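Local coordinates for glutathione synthetase-like effector 30 (Gpa-GSS30-apo) (Globodera pallida, PDB 5OET), which is a plant-parasitic nematode effector related to glutathione synthetase, the ATP-dependent ligase that joins gamma-glutamylcysteine to glycine, although its own activity may have diverged, at residues G192-T197 with D226-E231; I247-G252 with I277-I282; N289-D294 with F328-S333; V308-D313 with I336-Y341. One frame throughout, in Å; residues are numbered along the deposited sequence.

Contact 1 of 4, residues G192-T197 with D226-E231; sequences GSFGTT and DTMAAE
F194, D226 and M228 carry this buried contact, in which the turn leading into helix 196-210 rests against the first turns of helix 225-240. F194 CG stands beside its backbone N, anti to the carbonyl carbon (chi1 -75°), and the CD1/CE1 side of the ring is turned toward the helix. There the terminal methyl CE of M228 approaches obliquely, 3.4 Å from F194 CE1. M228 leaves the helix with CG anti to its backbone N and bends at chi3, so that it crosses the phenylalanine at about a right angle. A229 adds its CB over one ring face, toward the rim, 4.1 Å from F194 CD1. At the other end the approach is between main chain and side chain: D226 CB lies 3.8 Å from F194 O and 4.4 Å from G195 CA, where the backbones come nearest. The D226 carboxylate turns elsewhere, OD1 accepting the N-H of T227 from above the carboxylate plane. F478 also meets the F194 ring, and I265 packs on F194. The arrangement is plain apolar packing of the turn before helix 196-210 on helix 225-240, between strand 469-484 and helix 259-270, within the ATP-binding region of the eukaryotic glutathione synthase family.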
# COMPACT_ATOMS: atom_id res chain seq x y z
N GLY A 192 12.20 1.90 14.23
CA GLY A 192 11.65 1.24 13.05
C GLY A 192 10.36 0.47 13.31
O GLY A 192 10.08 0.06 14.43
N SER A 193 9.59 0.31 12.25
CA SER A 193 8.43 -0.60 12.15
C SER A 193 7.13 -0.22 12.86
O SER A 193 6.30 -1.08 13.12
CB SER A 193 8.85 -2.02 12.53
OG SER A 193 10.05 -2.35 11.86
N PHE A 194 6.90 1.06 13.12
CA PHE A 194 5.56 1.50 13.52
C PHE A 194 4.47 1.21 12.45
O PHE A 194 3.38 0.69 12.77
CB PHE A 194 5.54 2.99 13.83
CG PHE A 194 6.18 3.37 15.12
CD1 PHE A 194 5.75 2.81 16.32
CD2 PHE A 194 7.16 4.33 15.17
CE1 PHE A 194 6.32 3.18 17.52
CE2 PHE A 194 7.73 4.70 16.37
CZ PHE A 194 7.31 4.12 17.55
N GLY A 195 4.78 1.57 11.20
CA GLY A 195 3.84 1.45 10.09
C GLY A 195 3.86 0.07 9.44
O GLY A 195 2.80 -0.43 9.03
N THR A 196 5.04 -0.55 9.37
CA THR A 196 5.17 -1.87 8.75
C THR A 196 4.50 -3.00 9.55
O THR A 196 4.05 -4.00 8.96
CB THR A 196 6.64 -2.29 8.49
OG1 THR A 196 7.32 -2.54 9.73
CG2 THR A 196 7.40 -1.23 7.69
N THR A 197 4.45 -2.86 10.87
CA THR A 197 4.00 -3.95 11.74
C THR A 197 2.56 -4.39 11.56
O THR A 197 2.32 -5.56 11.37
CB THR A 197 4.26 -3.60 13.20
OG1 THR A 197 5.67 -3.43 13.36
CG2 THR A 197 3.79 -4.71 14.14
N ASP A 226 0.59 1.26 14.20
CA ASP A 226 0.44 2.58 13.55
C ASP A 226 -0.55 3.47 14.32
O ASP A 226 -0.26 4.63 14.60
CB ASP A 226 0.09 2.50 12.04
CG ASP A 226 -1.14 1.64 11.72
OD1 ASP A 226 -1.77 1.04 12.65
OD2 ASP A 226 -1.45 1.55 10.51
N THR A 227 -1.68 2.88 14.71
CA THR A 227 -2.66 3.53 15.57
C THR A 227 -2.09 3.92 16.93
O THR A 227 -2.34 5.01 17.41
CB THR A 227 -3.88 2.61 15.76
OG1 THR A 227 -4.51 2.43 14.49
CG2 THR A 227 -4.90 3.16 16.76
N MET A 228 -1.34 3.00 17.55
CA MET A 228 -0.73 3.23 18.86
C MET A 228 0.07 4.52 18.88
O MET A 228 -0.06 5.34 19.80
CB MET A 228 0.21 2.08 19.20
CG MET A 228 1.05 2.28 20.45
SD MET A 228 2.61 1.41 20.45
CE MET A 228 3.57 2.29 19.23
N ALA A 229 0.96 4.65 17.88
CA ALA A 229 1.80 5.83 17.72
C ALA A 229 0.95 7.09 17.52
O ALA A 229 1.16 8.09 18.18
CB ALA A 229 2.77 5.63 16.55
N ALA A 230 -0.04 7.00 16.63
CA ALA A 230 -0.98 8.08 16.39
C ALA A 230 -1.69 8.51 17.67
O ALA A 230 -1.72 9.70 17.98
CB ALA A 230 -2.00 7.67 15.34
N GLU A 231 -2.23 7.56 18.42
CA GLU A 231 -2.97 7.86 19.66
C GLU A 231 -2.10 8.57 20.70
O GLU A 231 -2.61 9.36 21.48
CB GLU A 231 -3.57 6.61 20.30
CG GLU A 231 -4.75 5.99 19.55
CD GLU A 231 -5.11 4.56 20.05
OE1 GLU A 231 -6.29 4.17 19.89
OE2 GLU A 231 -4.23 3.83 20.60

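Contact 2 of 4, residues I247-G252 with I277-I282; sequences ILFLHG and IKCRFI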
# COMPACT_ATOMS: atom_id res chain seq x y z
N ILE A 247 2.39 19.41 14.57
CA ILE A 247 3.30 18.35 14.93
C ILE A 247 4.40 18.27 13.85
O ILE A 247 4.10 18.16 12.66
CB ILE A 247 2.54 17.03 15.04
CG1 ILE A 247 1.59 17.08 16.23
CG2 ILE A 247 3.51 15.89 15.20
CD1 ILE A 247 0.56 15.99 16.20
N LEU A 248 5.66 18.29 14.28
CA LEU A 248 6.78 18.30 13.37
C LEU A 248 7.32 16.89 13.21
O LEU A 248 7.61 16.22 14.21
CB LEU A 248 7.87 19.21 13.89
CG LEU A 248 8.93 19.69 12.91
CD1 LEU A 248 8.31 20.53 11.80
CD2 LEU A 248 9.97 20.52 13.68
N PHE A 249 7.41 16.43 11.96
CA PHE A 249 8.07 15.18 11.63
C PHE A 249 9.42 15.58 11.06
O PHE A 249 9.49 16.20 9.96
CB PHE A 249 7.26 14.35 10.63
CG PHE A 249 6.08 13.66 11.25
CD1 PHE A 249 4.99 14.39 11.69
CD2 PHE A 249 6.05 12.31 11.40
CE1 PHE A 249 3.88 13.78 12.26
CE2 PHE A 249 4.93 11.67 11.97
CZ PHE A 249 3.85 12.42 12.41
N LEU A 250 10.47 15.26 11.82
CA LEU A 250 11.83 15.60 11.46
C LEU A 250 12.52 14.36 10.89
O LEU A 250 12.67 13.36 11.58
CB LEU A 250 12.55 16.10 12.70
CG LEU A 250 13.74 17.04 12.56
CD1 LEU A 250 13.40 18.25 11.72
CD2 LEU A 250 14.17 17.47 13.95
N HIS A 251 12.92 14.44 9.62
CA HIS A 251 13.56 13.31 8.91
C HIS A 251 14.97 13.67 8.51
O HIS A 251 15.34 14.82 8.51
CB HIS A 251 12.73 12.92 7.68
CG HIS A 251 11.47 12.21 8.03
ND1 HIS A 251 11.39 10.84 8.02
CD2 HIS A 251 10.27 12.65 8.48
CE1 HIS A 251 10.19 10.47 8.41
NE2 HIS A 251 9.50 11.54 8.74
N GLY A 252 15.76 12.65 8.18
CA GLY A 252 17.12 12.81 7.70
C GLY A 252 17.15 13.25 6.26
O GLY A 252 18.08 13.94 5.86
N ILE A 277 -5.40 17.82 12.63
CA ILE A 277 -4.11 18.29 13.16
C ILE A 277 -3.06 18.35 12.04
O ILE A 277 -2.84 17.37 11.36
CB ILE A 277 -3.59 17.40 14.29
CG1 ILE A 277 -4.54 17.48 15.48
CG2 ILE A 277 -2.18 17.82 14.71
CD1 ILE A 277 -4.32 16.39 16.49
N LYS A 278 -2.43 19.50 11.86
CA LYS A 278 -1.44 19.64 10.81
C LYS A 278 -0.15 18.98 11.28
O LYS A 278 0.31 19.19 12.39
CB LYS A 278 -1.22 21.10 10.43
CG LYS A 278 -2.42 21.78 9.79
CD LYS A 278 -2.34 23.32 9.89
CE LYS A 278 -2.70 23.84 11.27
NZ LYS A 278 -2.35 25.28 11.52
N CYS A 279 0.39 18.15 10.41
CA CYS A 279 1.65 17.49 10.59
C CYS A 279 2.55 18.06 9.52
O CYS A 279 2.19 18.04 8.36
CB CYS A 279 1.47 15.98 10.39
SG CYS A 279 0.44 15.17 11.66
N ARG A 280 3.72 18.56 9.89
CA ARG A 280 4.59 19.21 8.93
C ARG A 280 5.86 18.41 8.76
O ARG A 280 6.58 18.18 9.71
CB ARG A 280 4.85 20.64 9.38
CG ARG A 280 3.58 21.46 9.51
CD ARG A 280 2.96 21.80 8.15
NE ARG A 280 2.98 23.26 7.97
CZ ARG A 280 3.81 23.96 7.19
NH1 ARG A 280 4.73 23.38 6.42
NH2 ARG A 280 3.71 25.27 7.18
N PHE A 281 6.13 17.97 7.54
CA PHE A 281 7.29 17.13 7.23
C PHE A 281 8.44 17.98 6.74
O PHE A 281 8.34 18.58 5.67
CB PHE A 281 6.94 16.08 6.19
CG PHE A 281 6.23 14.91 6.77
CD1 PHE A 281 4.97 15.08 7.33
CD2 PHE A 281 6.83 13.66 6.81
CE1 PHE A 281 4.31 14.02 7.89
CE2 PHE A 281 6.17 12.59 7.37
CZ PHE A 281 4.90 12.77 7.91
N ILE A 282 9.52 17.99 7.52
CA ILE A 282 10.69 18.82 7.25
C ILE A 282 11.94 17.93 7.38
O ILE A 282 11.98 17.05 8.24
CB ILE A 282 10.68 20.05 8.22
CG1 ILE A 282 11.43 21.22 7.63
CG2 ILE A 282 11.26 19.73 9.61
CD1 ILE A 282 11.48 22.42 8.55
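I247 O is held by one hydrogen bond and one CA-H...O contact: R280 N donates to it at 2.8 Å (165° at the hydrogen), nearly along the C=O axis, and C279 CA lies 3.3 Å from it. Two residues on, F249 O takes a single, almost perfectly straight bond from I282 N, 3.0 Å long and 179° at the hydrogen. I247, F249 and H251 donate in turn to the carbonyls of K278, R280 and I282, so strand 279-282 is gripped through alternate residues of 247-251, as parallel pairing requires.

On the side bearing I247 and C279, the rings of F249, F281 and H251 form an aromatic cluster. F249 and F281 point the same way and form an offset stack, centroids 4.6 Å apart and planes only 7° from parallel; the slide sets F249 CB over the centre of the F281 ring, 3.7 Å from its centroid. H251 and F281 are nearly parallel but barely overlap. C279 SG approaches the F249 ring obliquely, 3.8 Å from CE1, and R263 makes a cation-pi contact with F281. Farther back, I247 CD1 meets I277 CG2 at 3.6 Å. On the reverse face the I282 CG2 methyl sits between L248 CD1, at 3.8 Å, and L250 CD1. R280 also starts from this face, but its guanidinium leads away to a salt bridge with E49 of the second subunit. Helix 259-270 connects the two strands and packs on the aromatic face together with helix 225-240, making this the parallel pair of a beta-alpha-beta crossover, consistent with the family's Rossmann-like clan.

Contact 3 of 4, residues N289-D294 with F328-S333; sequences NRLKRD and FVIDHS
The closest part of this contact is the grip of R293 on the chain leaving helix 325-331. R293 CG stands anti to the backbone N (chi1 -170°) and the chain bends only at chi3 (51°), which brings NH1 to the carbonyl of H332. NH1 donates to H332 O at 2.6 Å, 155° at the hydrogen; it arrives in the carbonyl plane on a lone pair, and the oxygen lies close to the guanidinium plane. The aliphatic part follows the same path, with R293 CD 3.2 Å from H332 O and 4.0 Å from S333 CB. S333 is itself tied back to the helix, its OG donating to I330 O at 2.6 Å. A cation at the C-terminal end of helix 325-331 is probably favoured by the helix dipole.

Elsewhere the fit is looser. V329, partly exposed, lays CG1 over one face of the guanidinium, its nearest approach to the R293 side chain being 4.4 Å from R293 CB. K292 turns outward to a salt bridge with D304. The buried leucine and isoleucine merely touch, L291 CD1 to I330 CD1 at 4.2 Å, crossing obliquely. H332 NE2 bonds to the backbone oxygen of G155. Strand 291-293 pairs with strand 300-302, whose L302 and L300 pack against L291 and I330, while F328 turns away from the contact into helix 141-150.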
# COMPACT_ATOMS: atom_id res chain seq x y z
N ASN A 289 17.01 26.71 8.41
CA ASN A 289 16.43 27.96 7.93
C ASN A 289 15.02 28.21 8.44
O ASN A 289 14.61 29.35 8.56
CB ASN A 289 16.38 27.96 6.40
CG ASN A 289 17.62 27.36 5.78
OD1 ASN A 289 17.54 26.29 5.13
ND2 ASN A 289 18.77 28.01 5.99
N ARG A 290 14.29 27.15 8.71
CA ARG A 290 12.85 27.23 8.92
C ARG A 290 12.44 27.03 10.36
O ARG A 290 11.27 27.19 10.65
CB ARG A 290 12.16 26.19 8.04
CG ARG A 290 12.38 26.43 6.54
CD ARG A 290 11.77 25.35 5.67
NE ARG A 290 10.31 25.30 5.80
CZ ARG A 290 9.55 24.28 5.44
NH1 ARG A 290 10.09 23.18 4.90
NH2 ARG A 290 8.22 24.33 5.62
N LEU A 291 13.36 26.66 11.25
CA LEU A 291 13.07 26.54 12.69
C LEU A 291 13.93 27.54 13.45
O LEU A 291 15.14 27.59 13.27
CB LEU A 291 13.37 25.14 13.21
CG LEU A 291 12.60 23.96 12.63
CD1 LEU A 291 13.15 22.61 13.08
CD2 LEU A 291 11.14 24.02 13.01
N LYS A 292 13.29 28.36 14.26
CA LYS A 292 13.98 29.15 15.28
C LYS A 292 13.22 28.97 16.58
O LYS A 292 12.14 28.35 16.61
CB LYS A 292 14.18 30.63 14.90
CG LYS A 292 13.09 31.30 14.07
CD LYS A 292 11.86 31.67 14.90
CE LYS A 292 10.80 32.41 14.09
NZ LYS A 292 11.10 33.83 13.80
N ARG A 293 13.82 29.43 17.66
CA ARG A 293 13.21 29.38 18.96
C ARG A 293 12.79 30.79 19.31
O ARG A 293 13.50 31.73 18.99
CB ARG A 293 14.22 28.84 19.97
CG ARG A 293 13.63 28.51 21.33
CD ARG A 293 14.63 27.73 22.18
NE ARG A 293 15.93 28.41 22.21
CZ ARG A 293 17.04 27.92 22.75
NH1 ARG A 293 17.07 26.74 23.36
NH2 ARG A 293 18.15 28.63 22.68
N ASP A 294 11.63 30.95 19.94
CA ASP A 294 11.21 32.26 20.43
C ASP A 294 12.13 32.68 21.58
O ASP A 294 12.38 31.89 22.47
CB ASP A 294 9.76 32.27 20.90
CG ASP A 294 9.10 33.65 20.78
OD1 ASP A 294 9.37 34.53 21.65
OD2 ASP A 294 8.32 33.86 19.79
N PHE A 328 19.60 20.25 19.78
CA PHE A 328 19.57 20.65 21.19
C PHE A 328 18.91 22.01 21.39
O PHE A 328 18.35 22.26 22.46
CB PHE A 328 20.97 20.55 21.82
CG PHE A 328 21.36 19.13 22.16
CD1 PHE A 328 21.77 18.24 21.16
CD2 PHE A 328 21.30 18.66 23.47
CE1 PHE A 328 22.12 16.93 21.46
CE2 PHE A 328 21.66 17.36 23.78
CZ PHE A 328 22.07 16.49 22.78
N VAL A 329 18.95 22.87 20.37
CA VAL A 329 18.06 24.05 20.31
C VAL A 329 16.58 23.61 20.33
O VAL A 329 15.76 24.22 21.02
CB VAL A 329 18.40 24.97 19.10
CG1 VAL A 329 17.25 25.91 18.75
CG2 VAL A 329 19.67 25.76 19.39
N ILE A 330 16.23 22.56 19.59
CA ILE A 330 14.90 21.95 19.69
C ILE A 330 14.67 21.33 21.08
O ILE A 330 13.59 21.45 21.65
CB ILE A 330 14.68 20.86 18.61
CG1 ILE A 330 14.69 21.47 17.21
CG2 ILE A 330 13.37 20.11 18.84
CD1 ILE A 330 15.02 20.47 16.13
N ASP A 331 15.68 20.63 21.60
CA ASP A 331 15.56 19.94 22.89
C ASP A 331 15.34 20.90 24.07
O ASP A 331 14.61 20.55 25.00
CB ASP A 331 16.80 19.05 23.16
CG ASP A 331 16.46 17.81 23.98
OD1 ASP A 331 16.42 17.89 25.23
OD2 ASP A 331 16.21 16.75 23.37
N HIS A 332 15.95 22.08 24.01
CA HIS A 332 15.77 23.12 25.02
C HIS A 332 14.74 24.15 24.52
O HIS A 332 15.05 25.30 24.24
CB HIS A 332 17.12 23.75 25.38
CG HIS A 332 17.18 24.34 26.75
ND1 HIS A 332 17.86 25.49 27.06
CD2 HIS A 332 16.67 23.88 27.92
CE1 HIS A 332 17.80 25.70 28.37
NE2 HIS A 332 17.05 24.76 28.91
N SER A 333 13.50 23.70 24.40
CA SER A 333 12.39 24.51 23.93
C SER A 333 11.12 23.89 24.48
O SER A 333 11.17 22.79 25.00
CB SER A 333 12.33 24.50 22.41
OG SER A 333 11.73 23.30 21.95

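Contact 4 of 4, residues V308-D313 with I336-Y341; sequences VAVVFD and IKTPPY
T338 reaches across to strand 310-313 with each atom of its side chain. CB stands at the edge of the F312 ring, in its plane, 3.8 Å from CD1. From CB the hydroxyl branches into the crowded position between backbone N and carbonyl carbon (chi1 66°), and there OG1 donates to V311 O at 3.0 Å, in the carbonyl plane and on a lone pair. T338 OG1 is also 3.4 Å from F312 CD1 and 3.0 Å from D313 N. The other branch, CG2, lies 3.3 Å from V311 O and 3.7 Å from V310 CG1; V310 and T338 cross at about a right angle.

Ahead of the threonine the backbones pair. I336 N donates to A309 O at 2.8 Å, approaching from above the carbonyl plane, and V311 N returns a bond to I336 O of the same length, nearly along the C=O axis. Beyond these two bonds the T338 hydroxyl makes the next link. Strands 306-314 and 336-337 thus form a short parallel pair, consistent with a beta-alpha-beta connection through helix 325-331, followed by the P339-P340 loop with its cis peptide before P339.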
# COMPACT_ATOMS: atom_id res chain seq x y z
N VAL A 308 5.09 24.73 17.30
CA VAL A 308 5.27 23.30 17.16
C VAL A 308 5.03 22.72 18.54
O VAL A 308 5.76 23.04 19.48
CB VAL A 308 6.68 22.94 16.67
CG1 VAL A 308 6.88 21.44 16.65
CG2 VAL A 308 6.94 23.50 15.29
N ALA A 309 4.00 21.89 18.66
CA ALA A 309 3.62 21.25 19.92
C ALA A 309 4.48 20.01 20.22
O ALA A 309 4.88 19.79 21.37
CB ALA A 309 2.15 20.86 19.90
N VAL A 310 4.76 19.21 19.19
CA VAL A 310 5.48 17.96 19.31
C VAL A 310 6.54 17.90 18.23
O VAL A 310 6.23 18.14 17.08
CB VAL A 310 4.54 16.77 19.07
CG1 VAL A 310 5.27 15.44 19.28
CG2 VAL A 310 3.32 16.88 19.96
N VAL A 311 7.77 17.58 18.59
CA VAL A 311 8.78 17.26 17.58
C VAL A 311 8.98 15.75 17.53
O VAL A 311 9.61 15.16 18.40
CB VAL A 311 10.11 17.98 17.81
CG1 VAL A 311 11.12 17.58 16.73
CG2 VAL A 311 9.91 19.47 17.73
N PHE A 312 8.42 15.13 16.50
CA PHE A 312 8.56 13.72 16.30
C PHE A 312 9.87 13.48 15.54
O PHE A 312 9.96 13.75 14.36
CB PHE A 312 7.30 13.21 15.60
CG PHE A 312 7.08 11.72 15.71
CD1 PHE A 312 7.43 10.98 16.84
CD2 PHE A 312 6.47 11.05 14.66
CE1 PHE A 312 7.20 9.61 16.89
CE2 PHE A 312 6.24 9.68 14.70
CZ PHE A 312 6.59 8.96 15.82
N ASP A 313 10.90 13.07 16.28
CA ASP A 313 12.25 12.79 15.75
C ASP A 313 12.24 11.44 14.98
O ASP A 313 11.95 10.38 15.55
CB ASP A 313 13.33 12.73 16.87
CG ASP A 313 14.22 14.02 16.94
OD1 ASP A 313 14.61 14.53 15.88
OD2 ASP A 313 14.58 14.51 18.06
N ILE A 336 7.16 19.26 22.91
CA ILE A 336 7.30 17.94 23.48
C ILE A 336 8.23 17.15 22.55
O ILE A 336 8.04 17.17 21.35
CB ILE A 336 5.95 17.24 23.64
CG1 ILE A 336 5.08 18.04 24.62
CG2 ILE A 336 6.15 15.82 24.14
CD1 ILE A 336 3.66 17.52 24.72
N LYS A 337 9.25 16.52 23.11
CA LYS A 337 10.21 15.69 22.36
C LYS A 337 9.83 14.23 22.52
O LYS A 337 9.08 13.87 23.44
CB LYS A 337 11.64 15.91 22.85
CG LYS A 337 12.39 17.05 22.15
CD LYS A 337 11.87 18.41 22.55
CE LYS A 337 12.10 18.72 24.01
NZ LYS A 337 11.80 20.14 24.32
N THR A 338 10.37 13.40 21.63
CA THR A 338 9.87 12.02 21.41
C THR A 338 11.00 10.98 21.24
O THR A 338 11.10 10.39 20.17
CB THR A 338 8.99 11.97 20.13
OG1 THR A 338 9.81 12.24 18.98
CG2 THR A 338 7.81 12.98 20.19
N PRO A 339 11.83 10.73 22.25
CA PRO A 339 11.79 11.39 23.53
C PRO A 339 12.92 12.40 23.62
O PRO A 339 13.74 12.48 22.71
CB PRO A 339 12.02 10.22 24.50
CG PRO A 339 12.91 9.29 23.74
CD PRO A 339 12.79 9.62 22.27
N PRO A 340 13.00 13.14 24.72
CA PRO A 340 14.13 14.06 24.82
C PRO A 340 15.47 13.34 24.90
O PRO A 340 15.52 12.15 25.15
CB PRO A 340 13.84 14.87 26.09
CG PRO A 340 12.72 14.18 26.78
CD PRO A 340 11.99 13.37 25.76
N TYR A 341 16.55 14.07 24.69
CA TYR A 341 17.88 13.47 24.55
C TYR A 341 18.35 12.66 25.76
O TYR A 341 19.04 11.67 25.57
CB TYR A 341 18.94 14.51 24.15
CG TYR A 341 19.31 14.40 22.71
CD1 TYR A 341 20.16 13.39 22.28
CD2 TYR A 341 18.78 15.27 21.75
CE1 TYR A 341 20.50 13.24 20.94
CE2 TYR A 341 19.12 15.15 20.40
CZ TYR A 341 19.98 14.12 20.01
OH TYR A 341 20.34 13.96 18.69

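Contacts 2 and 4 belong to one mixed sheet and meet in its parallel part: strand 246-251 bonds to strand 306-314 between them, L248 O facing F312 N at 2.7 Å, and F249 meets the F312 ring. Both are buried and rest on backbone hydrogen bonds. Contact 3 lies farther out on the same sheet system and is only partly buried; an arginine at a helix end dominates it, and R290, near R280 of contact 2, reaches the second subunit. Its helix 325-331 packs on the segments of contact 4, D331 bonding to Y341 N. Contact 1 is buried too, but mainly apolar, a turn against a helix, and its helix 225-240 is followed in the chain by strand 246-251.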